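Envelope glycoprotein (Thogoto virus, PDB 5XEA) probably attaches the virus to a host-cell receptor and later drives fusion of the viral envelope with the host membrane. Local coordinates at residues 29-34 with 199-204; 47-52 with 71-76; 108-113 with 136-141. All coordinates share one frame; numbering follows the deposited sequence.

The three contacts are built on two antiparallel sheets of an elongated chain, one of three in the assembly. Contact 1 pairs strands 24-35 and 197-209 in one sheet. Contacts 2 and 3 are built on the other, about 49 and 55 Å away between centres, contact 3 by a loop lying on strand 133-156. These two adjoin, with centres about 7 Å apart: strands 40-56 and 133-156 pair, and Tyr73 packs on Trp140. Along the chain contact 2 closes before contact 3 opens, and both fall within the loop closed by contact 1. The polypeptide thus runs out through the distant sheet and returns to add strand 197-209 to the first, joining two regions of this gp64-family fusogen.

Contact 1 (29-34 with 199-204); sequences SATRYT and REEVKI
Ala30 and Val202 belong to the close-knit part of this contact. Their backbones exchange two hydrogen bonds, Ala30 N to Val202 O at 3.0 Å and Val202 N to Ala30 O at 2.9 Å, and Arg32 N donates to Glu200 O at 2.7 Å. On their side of the sheet, Ala30 CB faces Ile204 CD1, and Val202 CG2 touches Arg32 CB at 3.9 Å. Val202 CG1 stands over the centre of the Arg32 guanidinium. With CG anti to its backbone N (chi1 -174°), Arg32 runs beside Glu200, and its NH2 meets Glu200 OE1 at 2.8 Å in a salt bridge whose hydrogen bond is weak, the planes 77° apart. NH1 pairs with Asp226. Strands 24-35 and 197-209 are antiparallel neighbours within a six-stranded sheet; strand 243-247 flanks the former on its other edge, its Phe247 and Tyr245 packing on Ala30 and Arg32. The opposite side, carrying Ser29, Thr31 and Tyr33, is looser and more polar where the exposed Arg199, Glu201 and Lys203 reach solvent. Thr31 OG1 donates to Glu201 OE1 on its syn side at 3.2 Å, while Thr31 CG2 lies over the Arg199 guanidinium, towards its rim. The aliphatic part of Arg199 runs alongside the Tyr33 ring, CG to CE1 at 3.7 Å; its NE and NH2 each lie 3.5 Å from Glu201 OE2, a salt bridge with weak hydrogen bonds.

Contact 2 (47-52 with 71-76); sequences RTAWVA and LHYPPS
The carbonyl oxygen of Tyr73 is gripped by two nitrogens of the Arg47 guanidinium. NE lies 2.8 Å from Tyr73 O, in the plane of the carbonyl, and makes the stronger bond; NH2, at 3.2 Å from the same oxygen, adds a weak one. The bend at chi3 (61°) turns NE towards this oxygen, whereas NH1 forms a salt bridge with Glu79. In return Tyr73 N donates to Arg47 O at 3.0 Å, so that backbone and side chain of Arg47 both hold the residue at which the strand gives way to loop. Further along, Ala49 and Leu71 exchange two backbone hydrogen bonds as an antiparallel hydrogen-bonded pair. Between these bonds, Thr48 and His72 project side by side, and Thr48 OG1 meets His72 ND1 at 2.8 Å at the edge of the imidazole; either atom could donate. On the other side of the hairpin, which Arg47 shares, the contacts further along are apolar: Ala49 CB touches Tyr73 CE2 at 3.9 Å, and Val51 CG2 meets Leu71 CD1 at 3.8 Å. This is the end of the beta hairpin 40-56/65-72 remote from its turn. Beyond it Ser76 N-caps helix 77-86, whose Leu80 and Trp83 pack on Pro75, while strand 133-156 pairs with the other edge of strand 40-56 and sets Trp140 against Arg47, Ala49 and Tyr73.

Contact 3 (108-113 with 136-141); sequences GQLDPA and CNIDWR
Apolar contacts alone join Leu110 and Pro112 to Ile138 and Trp140; no hydrogen bond crosses between the segments. Pro112 makes the closest approach, its CB lying 3.7 Å from both CH2 and CZ3 of Trp140, at the far end of the six-membered ring. The next corner of that ring, CZ2, meets Leu110 CD1 at 4.1 Å, the two side chains crossing obliquely. Leu110 thereby divides its methyls between two partners, since CD2 turns to Ile138 CD1 at 4.3 Å. Trp140 has CG anti to its carbonyl carbon (chi1 -67°), and the whole side chain, from CA out to CH2, bridges most of the 8.6 Å between its CA and that of Pro112. The loop 108-113 thus lies against one face of the antiparallel sheet, over the side of strand 133-156 from which Ile138 and Trp140 project; Leu110 also reaches Val51 of strand 40-56 and Tyr73, just past the end of strand 65-72. The covalent tie is the disulfide from Cys136 to Cys106, just ahead of 108-113 in the same loop. Polar bonds hold each segment's own shape. Asp111 OD1 accepts from Ala113 N at 3.0 Å, closing an Asx turn around Pro112, and Asp139 OD1 accepts from Trp140 N at 2.7 Å; each donor sits above the carboxylate plane. Trp140 NE1 donates to Asp93 O, and the Asp139 carboxylate also holds Lys120 and Val123 N.

Contact 1 (29-34 with 199-204)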
loop_
_atom_site.group_PDB
_atom_site.type_symbol
_atom_site.label_atom_id
_atom_site.label_comp_id
_atom_site.label_asym_id
_atom_site.label_seq_id
_atom_site.Cartn_x
_atom_site.Cartn_y
_atom_site.Cartn_z
ATOM N N SER B 29 -15.249 -8.985 -26.475
ATOM C CA SER B 29 -15.527 -7.725 -27.133
ATOM C C SER B 29 -16.212 -6.786 -26.152
ATOM O O SER B 29 -17.091 -7.192 -25.385
ATOM C CB SER B 29 -16.400 -7.938 -28.369
ATOM O OG SER B 29 -15.611 -8.332 -29.477
ATOM N N ALA B 30 -15.795 -5.527 -26.174
ATOM C CA ALA B 30 -16.403 -4.539 -25.301
ATOM C C ALA B 30 -16.257 -3.159 -25.913
ATOM O O ALA B 30 -15.350 -2.895 -26.708
ATOM C CB ALA B 30 -15.784 -4.563 -23.898
ATOM N N THR B 31 -17.180 -2.285 -25.532
ATOM C CA THR B 31 -17.047 -0.860 -25.781
ATOM C C THR B 31 -16.292 -0.255 -24.604
ATOM O O THR B 31 -16.718 -0.385 -23.452
ATOM C CB THR B 31 -18.414 -0.200 -25.945
ATOM O OG1 THR B 31 -19.161 -0.876 -26.966
ATOM C CG2 THR B 31 -18.246 1.254 -26.336
ATOM N N ARG B 32 -15.165 0.377 -24.892
ATOM C CA ARG B 32 -14.330 0.988 -23.877
ATOM C C ARG B 32 -14.421 2.501 -23.991
ATOM O O ARG B 32 -14.327 3.053 -25.092
ATOM C CB ARG B 32 -12.882 0.540 -24.017
ATOM C CG ARG B 32 -12.019 1.033 -22.895
ATOM C CD ARG B 32 -10.615 0.572 -23.069
ATOM N NE ARG B 32 -9.947 1.336 -24.103
ATOM C CZ ARG B 32 -8.818 0.951 -24.674
ATOM N NH1 ARG B 32 -8.252 -0.192 -24.311
ATOM N NH2 ARG B 32 -8.258 1.701 -25.612
ATOM N N TYR B 33 -14.591 3.164 -22.853
ATOM C CA TYR B 33 -14.600 4.620 -22.766
ATOM C C TYR B 33 -13.420 5.062 -21.912
ATOM O O TYR B 33 -13.317 4.668 -20.747
ATOM C CB TYR B 33 -15.903 5.123 -22.157
ATOM C CG TYR B 33 -17.150 4.704 -22.887
ATOM C CD1 TYR B 33 -17.712 5.517 -23.868
ATOM C CD2 TYR B 33 -17.781 3.504 -22.586
ATOM C CE1 TYR B 33 -18.869 5.137 -24.542
ATOM C CE2 TYR B 33 -18.934 3.119 -23.246
ATOM C CZ TYR B 33 -19.475 3.938 -24.225
ATOM O OH TYR B 33 -20.622 3.551 -24.880
ATOM N N THR B 34 -12.527 5.859 -22.494
ATOM C CA THR B 34 -11.385 6.426 -21.792
ATOM C C THR B 34 -11.339 7.932 -22.041
ATOM O O THR B 34 -12.163 8.486 -22.773
ATOM C CB THR B 34 -10.067 5.776 -22.229
ATOM O OG1 THR B 34 -9.881 5.985 -23.635
ATOM C CG2 THR B 34 -10.063 4.285 -21.911
ATOM N N ARG B 199 -14.878 6.931 -27.129
ATOM C CA ARG B 199 -15.474 5.609 -27.272
ATOM C C ARG B 199 -14.660 4.778 -28.258
ATOM O O ARG B 199 -14.047 5.314 -29.184
ATOM C CB ARG B 199 -16.925 5.746 -27.744
ATOM C CG ARG B 199 -17.683 4.456 -27.949
ATOM C CD ARG B 199 -18.897 4.691 -28.833
ATOM N NE ARG B 199 -19.550 3.442 -29.205
ATOM C CZ ARG B 199 -20.768 3.091 -28.809
ATOM N NH1 ARG B 199 -21.474 3.902 -28.032
ATOM N NH2 ARG B 199 -21.284 1.931 -29.198
ATOM N N GLU B 200 -14.651 3.459 -28.054
ATOM C CA GLU B 200 -13.777 2.593 -28.835
ATOM C C GLU B 200 -14.192 1.136 -28.657
ATOM O O GLU B 200 -14.548 0.717 -27.550
ATOM C CB GLU B 200 -12.317 2.787 -28.412
ATOM C CG GLU B 200 -11.289 2.218 -29.360
ATOM C CD GLU B 200 -9.872 2.491 -28.886
ATOM O OE1 GLU B 200 -9.705 2.833 -27.696
ATOM O OE2 GLU B 200 -8.926 2.373 -29.694
ATOM N N GLU B 201 -14.144 0.374 -29.750
ATOM C CA GLU B 201 -14.505 -1.040 -29.749
ATOM C C GLU B 201 -13.230 -1.860 -29.640
ATOM O O GLU B 201 -12.323 -1.713 -30.465
ATOM C CB GLU B 201 -15.282 -1.406 -31.014
ATOM C CG GLU B 201 -16.457 -0.486 -31.309
ATOM C CD GLU B 201 -17.582 -0.627 -30.301
ATOM O OE1 GLU B 201 -17.688 -1.705 -29.680
ATOM O OE2 GLU B 201 -18.359 0.337 -30.129
ATOM N N VAL B 202 -13.160 -2.719 -28.624
ATOM C CA VAL B 202 -11.908 -3.369 -28.258
ATOM C C VAL B 202 -12.141 -4.852 -28.019
ATOM O O VAL B 202 -13.260 -5.309 -27.778
ATOM C CB VAL B 202 -11.258 -2.747 -26.993
ATOM C CG1 VAL B 202 -10.878 -1.284 -27.218
ATOM C CG2 VAL B 202 -12.186 -2.899 -25.807
ATOM N N LYS B 203 -11.044 -5.592 -28.049
ATOM C CA LYS B 203 -10.997 -6.971 -27.591
ATOM C C LYS B 203 -10.099 -7.031 -26.363
ATOM O O LYS B 203 -8.980 -6.505 -26.378
ATOM C CB LYS B 203 -10.465 -7.896 -28.688
ATOM C CG LYS B 203 -11.184 -7.758 -30.014
ATOM C CD LYS B 203 -12.436 -8.606 -30.046
ATOM C CE LYS B 203 -13.070 -8.563 -31.421
ATOM N NZ LYS B 203 -12.022 -8.690 -32.466
ATOM N N ILE B 204 -10.582 -7.668 -25.305
ATOM C CA ILE B 204 -9.898 -7.671 -24.020
ATOM C C ILE B 204 -9.624 -9.109 -23.608
ATOM O O ILE B 204 -10.543 -9.934 -23.562
ATOM C CB ILE B 204 -10.726 -6.930 -22.957
ATOM C CG1 ILE B 204 -10.589 -5.436 -23.189
ATOM C CG2 ILE B 204 -10.275 -7.293 -21.561
ATOM C CD1 ILE B 204 -11.782 -4.678 -22.754
#

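Contact 2 (47-52 with 71-76)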
loop_
_atom_site.group_PDB
_atom_site.type_symbol
_atom_site.label_atom_id
_atom_site.label_comp_id
_atom_site.label_asym_id
_atom_site.label_seq_id
_atom_site.Cartn_x
_atom_site.Cartn_y
_atom_site.Cartn_z
ATOM N N ARG B 47 -11.223 33.241 0.934
ATOM C CA ARG B 47 -11.114 34.645 1.315
ATOM C C ARG B 47 -11.931 34.858 2.576
ATOM O O ARG B 47 -13.098 34.453 2.637
ATOM C CB ARG B 47 -11.602 35.563 0.195
ATOM C CG ARG B 47 -11.624 37.062 0.549
ATOM C CD ARG B 47 -11.888 37.850 -0.725
ATOM N NE ARG B 47 -13.183 37.491 -1.286
ATOM C CZ ARG B 47 -13.606 37.827 -2.499
ATOM N NH1 ARG B 47 -12.837 38.551 -3.301
ATOM N NH2 ARG B 47 -14.815 37.441 -2.894
ATOM N N THR B 48 -11.322 35.499 3.563
ATOM C CA THR B 48 -11.980 35.778 4.835
ATOM C C THR B 48 -11.504 37.131 5.338
ATOM O O THR B 48 -10.361 37.542 5.091
ATOM C CB THR B 48 -11.674 34.642 5.847
ATOM O OG1 THR B 48 -12.341 33.444 5.430
ATOM C CG2 THR B 48 -12.105 34.985 7.244
ATOM N N ALA B 49 -12.391 37.832 6.046
ATOM C CA ALA B 49 -12.042 39.073 6.722
ATOM C C ALA B 49 -12.086 38.871 8.234
ATOM O O ALA B 49 -12.945 38.147 8.744
ATOM C CB ALA B 49 -12.994 40.209 6.312
ATOM N N TRP B 50 -11.128 39.464 8.937
ATOM C CA TRP B 50 -11.220 39.697 10.381
ATOM C C TRP B 50 -11.738 41.111 10.582
ATOM O O TRP B 50 -11.117 42.065 10.110
ATOM C CB TRP B 50 -9.869 39.539 11.085
ATOM C CG TRP B 50 -9.863 39.908 12.551
ATOM C CD1 TRP B 50 -9.313 41.030 13.113
ATOM C CD2 TRP B 50 -10.442 39.163 13.638
ATOM N NE1 TRP B 50 -9.511 41.025 14.477
ATOM C CE2 TRP B 50 -10.199 39.891 14.823
ATOM C CE3 TRP B 50 -11.136 37.951 13.722
ATOM C CZ2 TRP B 50 -10.619 39.444 16.086
ATOM C CZ3 TRP B 50 -11.566 37.509 14.978
ATOM C CH2 TRP B 50 -11.301 38.262 16.146
ATOM N N VAL B 51 -12.876 41.240 11.261
ATOM C CA VAL B 51 -13.489 42.539 11.528
ATOM C C VAL B 51 -13.700 42.674 13.035
ATOM O O VAL B 51 -14.464 41.900 13.627
ATOM C CB VAL B 51 -14.821 42.713 10.771
ATOM C CG1 VAL B 51 -15.420 44.092 11.042
ATOM C CG2 VAL B 51 -14.609 42.507 9.261
ATOM N N ALA B 52 -13.019 43.640 13.652
ATOM C CA ALA B 52 -13.167 43.943 15.078
ATOM C C ALA B 52 -13.644 45.385 15.242
ATOM O O ALA B 52 -12.882 46.333 15.015
ATOM C CB ALA B 52 -11.859 43.718 15.842
ATOM N N LEU B 71 -15.328 36.870 9.020
ATOM C CA LEU B 71 -16.434 36.890 8.070
ATOM C C LEU B 71 -15.951 36.298 6.757
ATOM O O LEU B 71 -14.974 36.785 6.182
ATOM C CB LEU B 71 -16.943 38.326 7.867
ATOM C CG LEU B 71 -17.491 38.991 9.117
ATOM C CD1 LEU B 71 -17.831 40.445 8.829
ATOM C CD2 LEU B 71 -18.716 38.238 9.623
ATOM N N HIS B 72 -16.617 35.252 6.282
ATOM C CA HIS B 72 -16.178 34.569 5.066
ATOM C C HIS B 72 -16.736 35.247 3.819
ATOM O O HIS B 72 -17.919 35.585 3.775
ATOM C CB HIS B 72 -16.609 33.115 5.101
ATOM C CG HIS B 72 -16.039 32.366 6.259
ATOM N ND1 HIS B 72 -14.699 32.422 6.584
ATOM C CD2 HIS B 72 -16.624 31.567 7.183
ATOM C CE1 HIS B 72 -14.481 31.676 7.653
ATOM N NE2 HIS B 72 -15.631 31.142 8.032
ATOM N N TYR B 73 -15.880 35.445 2.813
ATOM C CA TYR B 73 -16.284 35.979 1.511
ATOM C C TYR B 73 -15.751 35.075 0.403
ATOM O O TYR B 73 -14.912 35.492 -0.403
ATOM C CB TYR B 73 -15.781 37.409 1.305
ATOM C CG TYR B 73 -16.355 38.420 2.269
ATOM C CD1 TYR B 73 -17.430 39.229 1.904
ATOM C CD2 TYR B 73 -15.811 38.578 3.544
ATOM C CE1 TYR B 73 -17.956 40.164 2.787
ATOM C CE2 TYR B 73 -16.333 39.484 4.423
ATOM C CZ TYR B 73 -17.406 40.284 4.045
ATOM O OH TYR B 73 -17.917 41.206 4.938
ATOM N N PRO B 74 -16.218 33.833 0.334
ATOM C CA PRO B 74 -15.702 32.911 -0.670
ATOM C C PRO B 74 -15.893 33.490 -2.060
ATOM O O PRO B 74 -16.906 34.154 -2.319
ATOM C CB PRO B 74 -16.560 31.652 -0.466
ATOM C CG PRO B 74 -17.831 32.190 0.113
ATOM C CD PRO B 74 -17.392 33.285 1.035
ATOM N N PRO B 75 -14.938 33.289 -2.969
ATOM C CA PRO B 75 -15.073 33.873 -4.312
ATOM C C PRO B 75 -16.243 33.270 -5.069
ATOM O O PRO B 75 -16.580 32.095 -4.915
ATOM C CB PRO B 75 -13.735 33.547 -4.988
ATOM C CG PRO B 75 -13.208 32.349 -4.237
ATOM C CD PRO B 75 -13.711 32.472 -2.829
ATOM N N SER B 76 -16.891 34.116 -5.861
ATOM C CA SER B 76 -17.882 33.674 -6.825
ATOM C C SER B 76 -17.204 32.856 -7.923
ATOM O O SER B 76 -15.977 32.851 -8.072
ATOM C CB SER B 76 -18.587 34.876 -7.446
ATOM O OG SER B 76 -17.648 35.581 -8.241
#

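Contact 3 (108-113 with 136-141)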
loop_
_atom_site.group_PDB
_atom_site.type_symbol
_atom_site.label_atom_id
_atom_site.label_comp_id
_atom_site.label_asym_id
_atom_site.label_seq_id
_atom_site.Cartn_x
_atom_site.Cartn_y
_atom_site.Cartn_z
ATOM N N GLY B 108 -21.776 48.273 7.657
ATOM C CA GLY B 108 -22.260 48.086 6.304
ATOM C C GLY B 108 -21.450 47.122 5.457
ATOM O O GLY B 108 -20.445 46.574 5.915
ATOM N N GLN B 109 -21.869 46.933 4.207
ATOM C CA GLN B 109 -21.317 45.877 3.371
ATOM C C GLN B 109 -19.869 46.173 3.006
ATOM O O GLN B 109 -19.531 47.284 2.585
ATOM C CB GLN B 109 -22.161 45.716 2.105
ATOM C CG GLN B 109 -22.795 44.335 1.934
ATOM C CD GLN B 109 -23.200 44.047 0.493
ATOM O OE1 GLN B 109 -24.103 44.682 -0.053
ATOM N NE2 GLN B 109 -22.525 43.085 -0.129
ATOM N N LEU B 110 -19.008 45.168 3.157
ATOM C CA LEU B 110 -17.609 45.279 2.756
ATOM C C LEU B 110 -17.448 44.791 1.324
ATOM O O LEU B 110 -18.053 43.794 0.926
ATOM C CB LEU B 110 -16.697 44.466 3.679
ATOM C CG LEU B 110 -16.832 44.727 5.173
ATOM C CD1 LEU B 110 -15.820 43.885 5.937
ATOM C CD2 LEU B 110 -16.664 46.229 5.452
ATOM N N ASP B 111 -16.639 45.514 0.549
ATOM C CA ASP B 111 -16.306 45.102 -0.808
ATOM C C ASP B 111 -15.063 44.223 -0.735
ATOM O O ASP B 111 -13.977 44.729 -0.401
ATOM C CB ASP B 111 -16.070 46.313 -1.702
ATOM C CG ASP B 111 -15.519 45.944 -3.076
ATOM O OD1 ASP B 111 -15.503 44.744 -3.443
ATOM O OD2 ASP B 111 -15.092 46.867 -3.804
ATOM N N PRO B 112 -15.161 42.932 -1.044
ATOM C CA PRO B 112 -14.028 42.021 -0.849
ATOM C C PRO B 112 -13.062 41.948 -2.019
ATOM O O PRO B 112 -12.137 41.132 -1.967
ATOM C CB PRO B 112 -14.733 40.676 -0.645
ATOM C CG PRO B 112 -15.956 40.773 -1.515
ATOM C CD PRO B 112 -16.382 42.225 -1.468
ATOM N N ALA B 113 -13.230 42.766 -3.057
ATOM C CA ALA B 113 -12.410 42.665 -4.264
ATOM C C ALA B 113 -11.867 44.052 -4.655
ATOM O O ALA B 113 -12.220 44.614 -5.692
ATOM C CB ALA B 113 -13.228 42.039 -5.401
ATOM N N CYS B 136 -11.907 50.365 15.029
ATOM C CA CYS B 136 -12.196 49.423 13.960
ATOM C C CYS B 136 -10.887 48.803 13.484
ATOM O O CYS B 136 -9.913 49.515 13.212
ATOM C CB CYS B 136 -12.920 50.129 12.802
ATOM S SG CYS B 136 -13.175 49.165 11.281
ATOM N N ASN B 137 -10.851 47.480 13.421
ATOM C CA ASN B 137 -9.738 46.788 12.780
ATOM C C ASN B 137 -10.312 45.824 11.763
ATOM O O ASN B 137 -11.194 45.021 12.095
ATOM C CB ASN B 137 -8.858 46.049 13.798
ATOM C CG ASN B 137 -7.768 46.932 14.375
ATOM O OD1 ASN B 137 -6.773 47.220 13.708
ATOM N ND2 ASN B 137 -7.947 47.366 15.625
ATOM N N ILE B 138 -9.838 45.925 10.521
ATOM C CA ILE B 138 -10.187 44.985 9.469
ATOM C C ILE B 138 -8.913 44.495 8.794
ATOM O O ILE B 138 -8.053 45.303 8.418
ATOM C CB ILE B 138 -11.111 45.613 8.411
ATOM C CG1 ILE B 138 -12.328 46.277 9.049
ATOM C CG2 ILE B 138 -11.522 44.560 7.352
ATOM C CD1 ILE B 138 -13.238 46.886 8.016
ATOM N N ASP B 139 -8.815 43.175 8.587
ATOM C CA ASP B 139 -7.753 42.624 7.749
ATOM C C ASP B 139 -8.300 41.417 7.005
ATOM O O ASP B 139 -9.371 40.885 7.321
ATOM C CB ASP B 139 -6.497 42.274 8.567
ATOM C CG ASP B 139 -5.232 42.174 7.700
ATOM O OD1 ASP B 139 -5.312 42.438 6.468
ATOM O OD2 ASP B 139 -4.167 41.815 8.254
ATOM N N TRP B 140 -7.567 41.004 5.977
ATOM C CA TRP B 140 -8.065 40.007 5.043
ATOM C C TRP B 140 -7.055 38.886 4.877
ATOM O O TRP B 140 -5.849 39.094 5.016
ATOM C CB TRP B 140 -8.361 40.638 3.660
ATOM C CG TRP B 140 -9.499 41.594 3.698
ATOM C CD1 TRP B 140 -9.468 42.895 4.133
ATOM C CD2 TRP B 140 -10.855 41.321 3.339
ATOM N NE1 TRP B 140 -10.718 43.452 4.040
ATOM C CE2 TRP B 140 -11.595 42.507 3.576
ATOM C CE3 TRP B 140 -11.523 40.192 2.832
ATOM C CZ2 TRP B 140 -12.964 42.599 3.320
ATOM C CZ3 TRP B 140 -12.877 40.276 2.584
ATOM C CH2 TRP B 140 -13.589 41.483 2.823
ATOM N N ARG B 141 -7.565 37.699 4.548
ATOM C CA ARG B 141 -6.741 36.621 4.017
ATOM C C ARG B 141 -7.388 36.122 2.734
ATOM O O ARG B 141 -8.615 36.148 2.584
ATOM C CB ARG B 141 -6.567 35.448 4.997
ATOM C CG ARG B 141 -7.830 34.606 5.193
ATOM C CD ARG B 141 -7.760 33.759 6.466
ATOM N NE ARG B 141 -6.541 32.941 6.469
ATOM C CZ ARG B 141 -6.498 31.644 6.173
ATOM N NH1 ARG B 141 -7.602 30.988 5.848
ATOM N NH2 ARG B 141 -5.342 30.995 6.205
#